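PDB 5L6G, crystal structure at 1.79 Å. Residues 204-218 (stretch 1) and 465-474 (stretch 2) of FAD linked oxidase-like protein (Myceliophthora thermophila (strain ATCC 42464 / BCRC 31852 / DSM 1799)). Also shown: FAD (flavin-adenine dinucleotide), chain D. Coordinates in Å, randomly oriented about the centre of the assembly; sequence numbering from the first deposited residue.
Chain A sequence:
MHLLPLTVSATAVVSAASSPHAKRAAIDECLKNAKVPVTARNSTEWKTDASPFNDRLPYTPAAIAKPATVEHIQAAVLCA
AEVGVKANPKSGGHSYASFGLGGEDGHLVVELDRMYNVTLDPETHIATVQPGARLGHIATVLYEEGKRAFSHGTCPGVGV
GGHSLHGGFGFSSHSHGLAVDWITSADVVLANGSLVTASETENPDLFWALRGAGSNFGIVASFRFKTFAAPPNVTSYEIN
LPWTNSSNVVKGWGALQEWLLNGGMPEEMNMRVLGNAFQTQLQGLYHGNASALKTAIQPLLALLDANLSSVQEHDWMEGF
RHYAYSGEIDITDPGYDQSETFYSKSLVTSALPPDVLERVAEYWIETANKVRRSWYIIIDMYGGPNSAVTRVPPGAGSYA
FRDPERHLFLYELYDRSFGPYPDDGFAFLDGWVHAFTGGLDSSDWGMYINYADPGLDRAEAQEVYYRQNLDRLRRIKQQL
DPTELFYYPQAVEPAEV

Stretch 1, residues 204-218: PDLFWALRGAGSNFG
Stretch 2 (465-474) YYRQNLDRLR

The helix that includes residues 204-210 packs against helix 470-474 at a steep angle: their N-to-C directions differ by 122°, the axes approach to 10.5 Å, and the nearest CA pair is Ala 209 CA to Leu 473 CA at 6.2 Å. Ala 209 and Ala 213 leave room for a hollow that Trp 208 and Phe 217 flank. Leu 473 (chi1 m, chi2 t) leaves its backbone sideways, but its end turns inward, and CD2 meets Trp 208 CZ3 at 3.6 Å, Ala 209 CB at 3.9 Å, Ala 213 CB at 3.7 Å and Phe 217 CZ at 3.6 Å.

The reciprocal bump is Trp 208 (chi1 t, chi2 90°), whose edge meets the backbone, CH2 to Asn 469 O at 3.6 Å. Arg 472, chi1 to chi3 all t, covers one indole face: the guanidinium lies flat, planes 15° apart, with CZ 3.8 Å from the five-membered ring centroid and CD 3.7 Å from the six-membered one. At the guanidinium edge, Arg 472 NH2 donates to Asp 205 OD1 at 2.9 Å, the hydrogen bond of a salt bridge.

Beyond, Tyr 466 (chi1 m) precedes positive-phi Arg 467 and sets CE1 3.5 Å from Ala 213 CB. One water links Tyr 466 OH (2.7 Å from its O) to Asn 216 ND2 (3.1 Å). At Gly 212, phi 149°, a CB would jam against the preceding carbonyl.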

# COMPACT_ATOMS: atom_id res chain seq x y z
N PRO A 204 -6.15 22.69 -1.58
CA PRO A 204 -6.96 21.54 -1.93
C PRO A 204 -6.42 20.73 -3.11
O PRO A 204 -6.63 19.52 -3.15
CB PRO A 204 -8.33 22.14 -2.26
CG PRO A 204 -8.06 23.57 -2.58
CD PRO A 204 -6.92 23.95 -1.69
N ASP A 205 -5.74 21.39 -4.06
CA ASP A 205 -5.08 20.63 -5.15
C ASP A 205 -4.02 19.67 -4.61
O ASP A 205 -3.92 18.53 -5.05
CB ASP A 205 -4.44 21.54 -6.17
CG ASP A 205 -5.43 22.27 -7.04
OD1 ASP A 205 -6.59 21.80 -7.19
OD2 ASP A 205 -5.05 23.34 -7.56
N LEU A 206 -3.21 20.16 -3.68
CA LEU A 206 -2.16 19.35 -3.07
C LEU A 206 -2.78 18.24 -2.24
O LEU A 206 -2.33 17.11 -2.27
CB LEU A 206 -1.24 20.23 -2.20
CG LEU A 206 -0.24 19.48 -1.31
CD1 LEU A 206 0.63 18.55 -2.13
CD2 LEU A 206 0.62 20.47 -0.54
N PHE A 207 -3.84 18.57 -1.50
CA PHE A 207 -4.53 17.57 -0.70
C PHE A 207 -5.05 16.46 -1.61
O PHE A 207 -4.88 15.28 -1.32
CB PHE A 207 -5.67 18.20 0.07
CG PHE A 207 -6.16 17.36 1.20
CD1 PHE A 207 -5.27 16.87 2.14
CD2 PHE A 207 -7.49 17.06 1.33
CE1 PHE A 207 -5.70 16.09 3.20
CE2 PHE A 207 -7.94 16.28 2.40
CZ PHE A 207 -7.04 15.80 3.33
N TRP A 208 -5.64 16.85 -2.73
CA TRP A 208 -6.07 15.90 -3.75
C TRP A 208 -4.88 15.07 -4.25
O TRP A 208 -4.94 13.85 -4.24
CB TRP A 208 -6.76 16.65 -4.91
CG TRP A 208 -7.27 15.76 -6.01
CD1 TRP A 208 -8.49 15.18 -6.10
CD2 TRP A 208 -6.55 15.35 -7.18
NE1 TRP A 208 -8.59 14.44 -7.25
CE2 TRP A 208 -7.40 14.52 -7.93
CE3 TRP A 208 -5.26 15.60 -7.66
CZ2 TRP A 208 -7.00 13.95 -9.13
CZ3 TRP A 208 -4.87 15.04 -8.85
CH2 TRP A 208 -5.74 14.22 -9.57
N ALA A 209 -3.79 15.72 -4.66
CA ALA A 209 -2.64 14.99 -5.20
C ALA A 209 -1.99 14.05 -4.17
O ALA A 209 -1.63 12.91 -4.50
CB ALA A 209 -1.60 15.95 -5.78
N LEU A 210 -1.89 14.49 -2.92
CA LEU A 210 -1.32 13.66 -1.86
C LEU A 210 -2.06 12.36 -1.66
O LEU A 210 -1.44 11.34 -1.31
CB LEU A 210 -1.36 14.38 -0.50
CG LEU A 210 -0.41 15.55 -0.30
CD1 LEU A 210 -0.67 16.16 1.07
CD2 LEU A 210 1.04 15.11 -0.45
N ARG A 211 -3.38 12.41 -1.83
CA ARG A 211 -4.23 11.33 -1.44
C ARG A 211 -4.37 10.31 -2.55
O ARG A 211 -5.48 10.08 -3.05
CB ARG A 211 -5.57 11.88 -0.92
CG ARG A 211 -5.38 12.28 0.53
CD ARG A 211 -6.25 13.39 0.98
NE ARG A 211 -7.67 13.15 0.94
CZ ARG A 211 -8.51 13.68 0.05
NH1 ARG A 211 -8.06 14.43 -0.95
NH2 ARG A 211 -9.81 13.43 0.16
N GLY A 212 -3.23 9.70 -2.87
CA GLY A 212 -3.11 8.69 -3.92
C GLY A 212 -1.75 8.67 -4.61
O GLY A 212 -1.31 7.62 -5.09
N ALA A 213 -1.09 9.83 -4.67
CA ALA A 213 0.18 9.96 -5.37
C ALA A 213 1.21 10.78 -4.59
O ALA A 213 2.11 11.37 -5.18
CB ALA A 213 -0.06 10.56 -6.75
N GLY A 214 1.08 10.78 -3.27
CA GLY A 214 1.81 11.71 -2.39
C GLY A 214 3.32 11.64 -2.40
O GLY A 214 3.99 12.59 -1.99
N SER A 215 3.89 10.57 -2.92
CA SER A 215 5.34 10.46 -3.07
C SER A 215 5.92 11.46 -4.05
O SER A 215 7.12 11.65 -4.10
CB SER A 215 5.74 9.04 -3.52
OG SER A 215 4.98 8.62 -4.64
N ASN A 216 5.06 12.08 -4.85
CA ASN A 216 5.52 12.93 -5.94
C ASN A 216 5.55 14.42 -5.64
O ASN A 216 6.07 15.18 -6.44
CB ASN A 216 4.62 12.71 -7.16
CG ASN A 216 4.76 11.32 -7.73
OD1 ASN A 216 5.76 11.03 -8.36
ND2 ASN A 216 3.77 10.47 -7.50
N PHE A 217 4.97 14.83 -4.51
CA PHE A 217 4.70 16.25 -4.30
C PHE A 217 5.39 16.96 -3.15
O PHE A 217 5.30 18.17 -3.06
CB PHE A 217 3.19 16.47 -4.22
CG PHE A 217 2.49 15.97 -5.43
CD1 PHE A 217 2.49 16.71 -6.59
CD2 PHE A 217 1.92 14.71 -5.45
CE1 PHE A 217 1.88 16.24 -7.74
CE2 PHE A 217 1.32 14.23 -6.59
CZ PHE A 217 1.28 15.01 -7.73
N GLY A 218 6.12 16.22 -2.32
CA GLY A 218 6.79 16.81 -1.17
C GLY A 218 7.01 15.73 -0.15
O GLY A 218 6.70 14.57 -0.40
N TYR A 465 -0.97 3.26 -12.83
CA TYR A 465 -1.14 3.57 -11.41
C TYR A 465 -2.21 4.62 -11.15
O TYR A 465 -2.90 4.53 -10.14
CB TYR A 465 0.16 4.09 -10.79
CG TYR A 465 1.28 3.10 -10.61
CD1 TYR A 465 1.06 1.74 -10.36
CD2 TYR A 465 2.60 3.54 -10.62
CE1 TYR A 465 2.12 0.85 -10.18
CE2 TYR A 465 3.66 2.67 -10.42
CZ TYR A 465 3.42 1.33 -10.21
OH TYR A 465 4.50 0.49 -10.03
N TYR A 466 -2.34 5.60 -12.05
CA TYR A 466 -3.18 6.77 -11.82
C TYR A 466 -4.31 6.99 -12.84
O TYR A 466 -5.23 7.79 -12.57
CB TYR A 466 -2.31 8.00 -11.72
CG TYR A 466 -1.21 7.85 -10.71
CD1 TYR A 466 -1.50 7.68 -9.37
CD2 TYR A 466 0.12 7.85 -11.10
CE1 TYR A 466 -0.50 7.55 -8.43
CE2 TYR A 466 1.14 7.72 -10.17
CZ TYR A 466 0.83 7.56 -8.84
OH TYR A 466 1.84 7.43 -7.92
N ARG A 467 -4.24 6.29 -13.97
CA ARG A 467 -5.29 6.26 -14.98
C ARG A 467 -5.88 7.65 -15.24
O ARG A 467 -5.16 8.55 -15.67
CB ARG A 467 -6.35 5.21 -14.61
CG ARG A 467 -5.89 3.76 -14.77
CD ARG A 467 -5.64 3.45 -16.24
NE ARG A 467 -5.45 2.02 -16.53
CZ ARG A 467 -4.72 1.54 -17.54
NH1 ARG A 467 -4.05 2.36 -18.36
NH2 ARG A 467 -4.63 0.22 -17.73
N GLN A 468 -7.17 7.84 -14.98
CA GLN A 468 -7.85 9.05 -15.38
C GLN A 468 -7.39 10.29 -14.60
O GLN A 468 -7.68 11.40 -14.99
CB GLN A 468 -9.37 8.88 -15.19
CG GLN A 468 -9.84 8.95 -13.74
CD GLN A 468 -9.69 7.65 -12.97
OE1 GLN A 468 -9.14 6.67 -13.48
NE2 GLN A 468 -10.22 7.62 -11.75
N ASN A 469 -6.67 10.08 -13.50
CA ASN A 469 -6.17 11.20 -12.70
C ASN A 469 -4.75 11.64 -13.04
O ASN A 469 -4.25 12.63 -12.49
CB ASN A 469 -6.29 10.82 -11.24
CG ASN A 469 -7.71 10.74 -10.80
OD1 ASN A 469 -8.58 11.33 -11.45
ND2 ASN A 469 -7.99 10.03 -9.73
N LEU A 470 -4.12 10.95 -13.99
CA LEU A 470 -2.76 11.27 -14.35
C LEU A 470 -2.62 12.71 -14.82
O LEU A 470 -1.70 13.41 -14.41
CB LEU A 470 -2.22 10.34 -15.43
CG LEU A 470 -0.77 10.58 -15.85
CD1 LEU A 470 0.16 10.54 -14.64
CD2 LEU A 470 -0.36 9.57 -16.92
N ASP A 471 -3.51 13.16 -15.70
CA ASP A 471 -3.29 14.48 -16.33
C ASP A 471 -3.28 15.60 -15.28
O ASP A 471 -2.39 16.45 -15.29
CB ASP A 471 -4.29 14.74 -17.45
CG ASP A 471 -3.93 13.98 -18.74
OD1 ASP A 471 -2.80 13.43 -18.84
OD2 ASP A 471 -4.77 13.92 -19.67
N ARG A 472 -4.22 15.58 -14.36
CA ARG A 472 -4.24 16.58 -13.30
C ARG A 472 -3.04 16.43 -12.37
O ARG A 472 -2.41 17.43 -11.99
CB ARG A 472 -5.54 16.50 -12.51
CG ARG A 472 -5.60 17.54 -11.42
CD ARG A 472 -6.94 17.50 -10.73
NE ARG A 472 -6.99 18.41 -9.60
CZ ARG A 472 -7.94 18.38 -8.67
NH1 ARG A 472 -8.92 17.48 -8.74
NH2 ARG A 472 -7.91 19.24 -7.67
N LEU A 473 -2.67 15.20 -12.05
CA LEU A 473 -1.45 14.95 -11.28
C LEU A 473 -0.22 15.57 -11.93
O LEU A 473 0.63 16.12 -11.23
CB LEU A 473 -1.19 13.46 -11.07
CG LEU A 473 -2.05 12.77 -10.00
CD1 LEU A 473 -1.85 11.28 -10.06
CD2 LEU A 473 -1.72 13.29 -8.62
N ARG A 474 -0.10 15.45 -13.25
CA ARG A 474 1.04 16.02 -13.97
C ARG A 474 1.03 17.55 -13.90
O ARG A 474 2.09 18.19 -13.79
CB ARG A 474 1.06 15.56 -15.43
CG ARG A 474 1.37 14.09 -15.58
CD ARG A 474 1.68 13.70 -17.01
NE ARG A 474 2.91 14.36 -17.48
CZ ARG A 474 3.32 14.38 -18.74
NH1 ARG A 474 2.60 13.79 -19.69
NH2 ARG A 474 4.45 15.00 -19.06
PA FAD D . 8.70 3.52 1.76
O1A FAD D . 9.38 4.22 2.92
O2A FAD D . 9.55 2.60 0.95
O5B FAD D . 7.92 4.57 0.89
C5B FAD D . 7.14 4.21 -0.26
C4B FAD D . 6.97 5.43 -1.15
O4B FAD D . 6.30 6.45 -0.42
C3B FAD D . 8.29 6.02 -1.60
O3B FAD D . 8.12 6.61 -2.87
C2B FAD D . 8.56 7.10 -0.59
O2B FAD D . 9.46 8.10 -1.04
C1B FAD D . 7.15 7.60 -0.32
N9A FAD D . 7.06 8.19 1.02
C8A FAD D . 7.36 7.64 2.19
N7A FAD D . 7.16 8.52 3.20
C5A FAD D . 6.72 9.64 2.62
C6A FAD D . 6.35 10.96 3.10
N6A FAD D . 6.40 11.17 4.43
N1A FAD D . 5.98 11.88 2.18
C2A FAD D . 5.92 11.64 0.87
N3A FAD D . 6.25 10.42 0.35
C4A FAD D . 6.65 9.42 1.19
N1 FAD D . -0.15 -2.46 1.19
C2 FAD D . -1.52 -2.50 1.31
O2 FAD D . -2.22 -1.69 0.64
N3 FAD D . -2.11 -3.36 2.17
C4 FAD D . -1.41 -4.22 2.94
O4 FAD D . -1.95 -5.04 3.75
C4X FAD D . 0.07 -4.24 2.86
N5 FAD D . 0.85 -5.08 3.60
C5X FAD D . 2.24 -5.07 3.53
C6 FAD D . 3.04 -5.90 4.32
C7 FAD D . 4.44 -5.86 4.19
C7M FAD D . 5.26 -6.80 5.04
C8 FAD D . 5.10 -4.88 3.26
C8M FAD D . 6.62 -4.76 3.16
C9 FAD D . 4.28 -4.05 2.50
C9A FAD D . 2.88 -4.11 2.58
N10 FAD D . 2.04 -3.28 1.80
C10 FAD D . 0.64 -3.30 1.89
C1' FAD D . 2.57 -2.33 0.84
C2' FAD D . 2.77 -0.97 1.43
O2' FAD D . 1.48 -0.34 1.49
C3' FAD D . 3.64 -0.20 0.45
O3' FAD D . 4.89 -0.88 0.24
C4' FAD D . 3.90 1.20 1.03
O4' FAD D . 4.06 2.12 -0.06
C5' FAD D . 5.11 1.16 1.93
O5' FAD D . 5.14 2.33 2.74
P FAD D . 6.49 2.65 3.50
O1P FAD D . 6.43 4.00 4.14
O2P FAD D . 6.87 1.50 4.37
O3P FAD D . 7.54 2.55 2.30
O HOH W 1 4.33 7.70 -8.89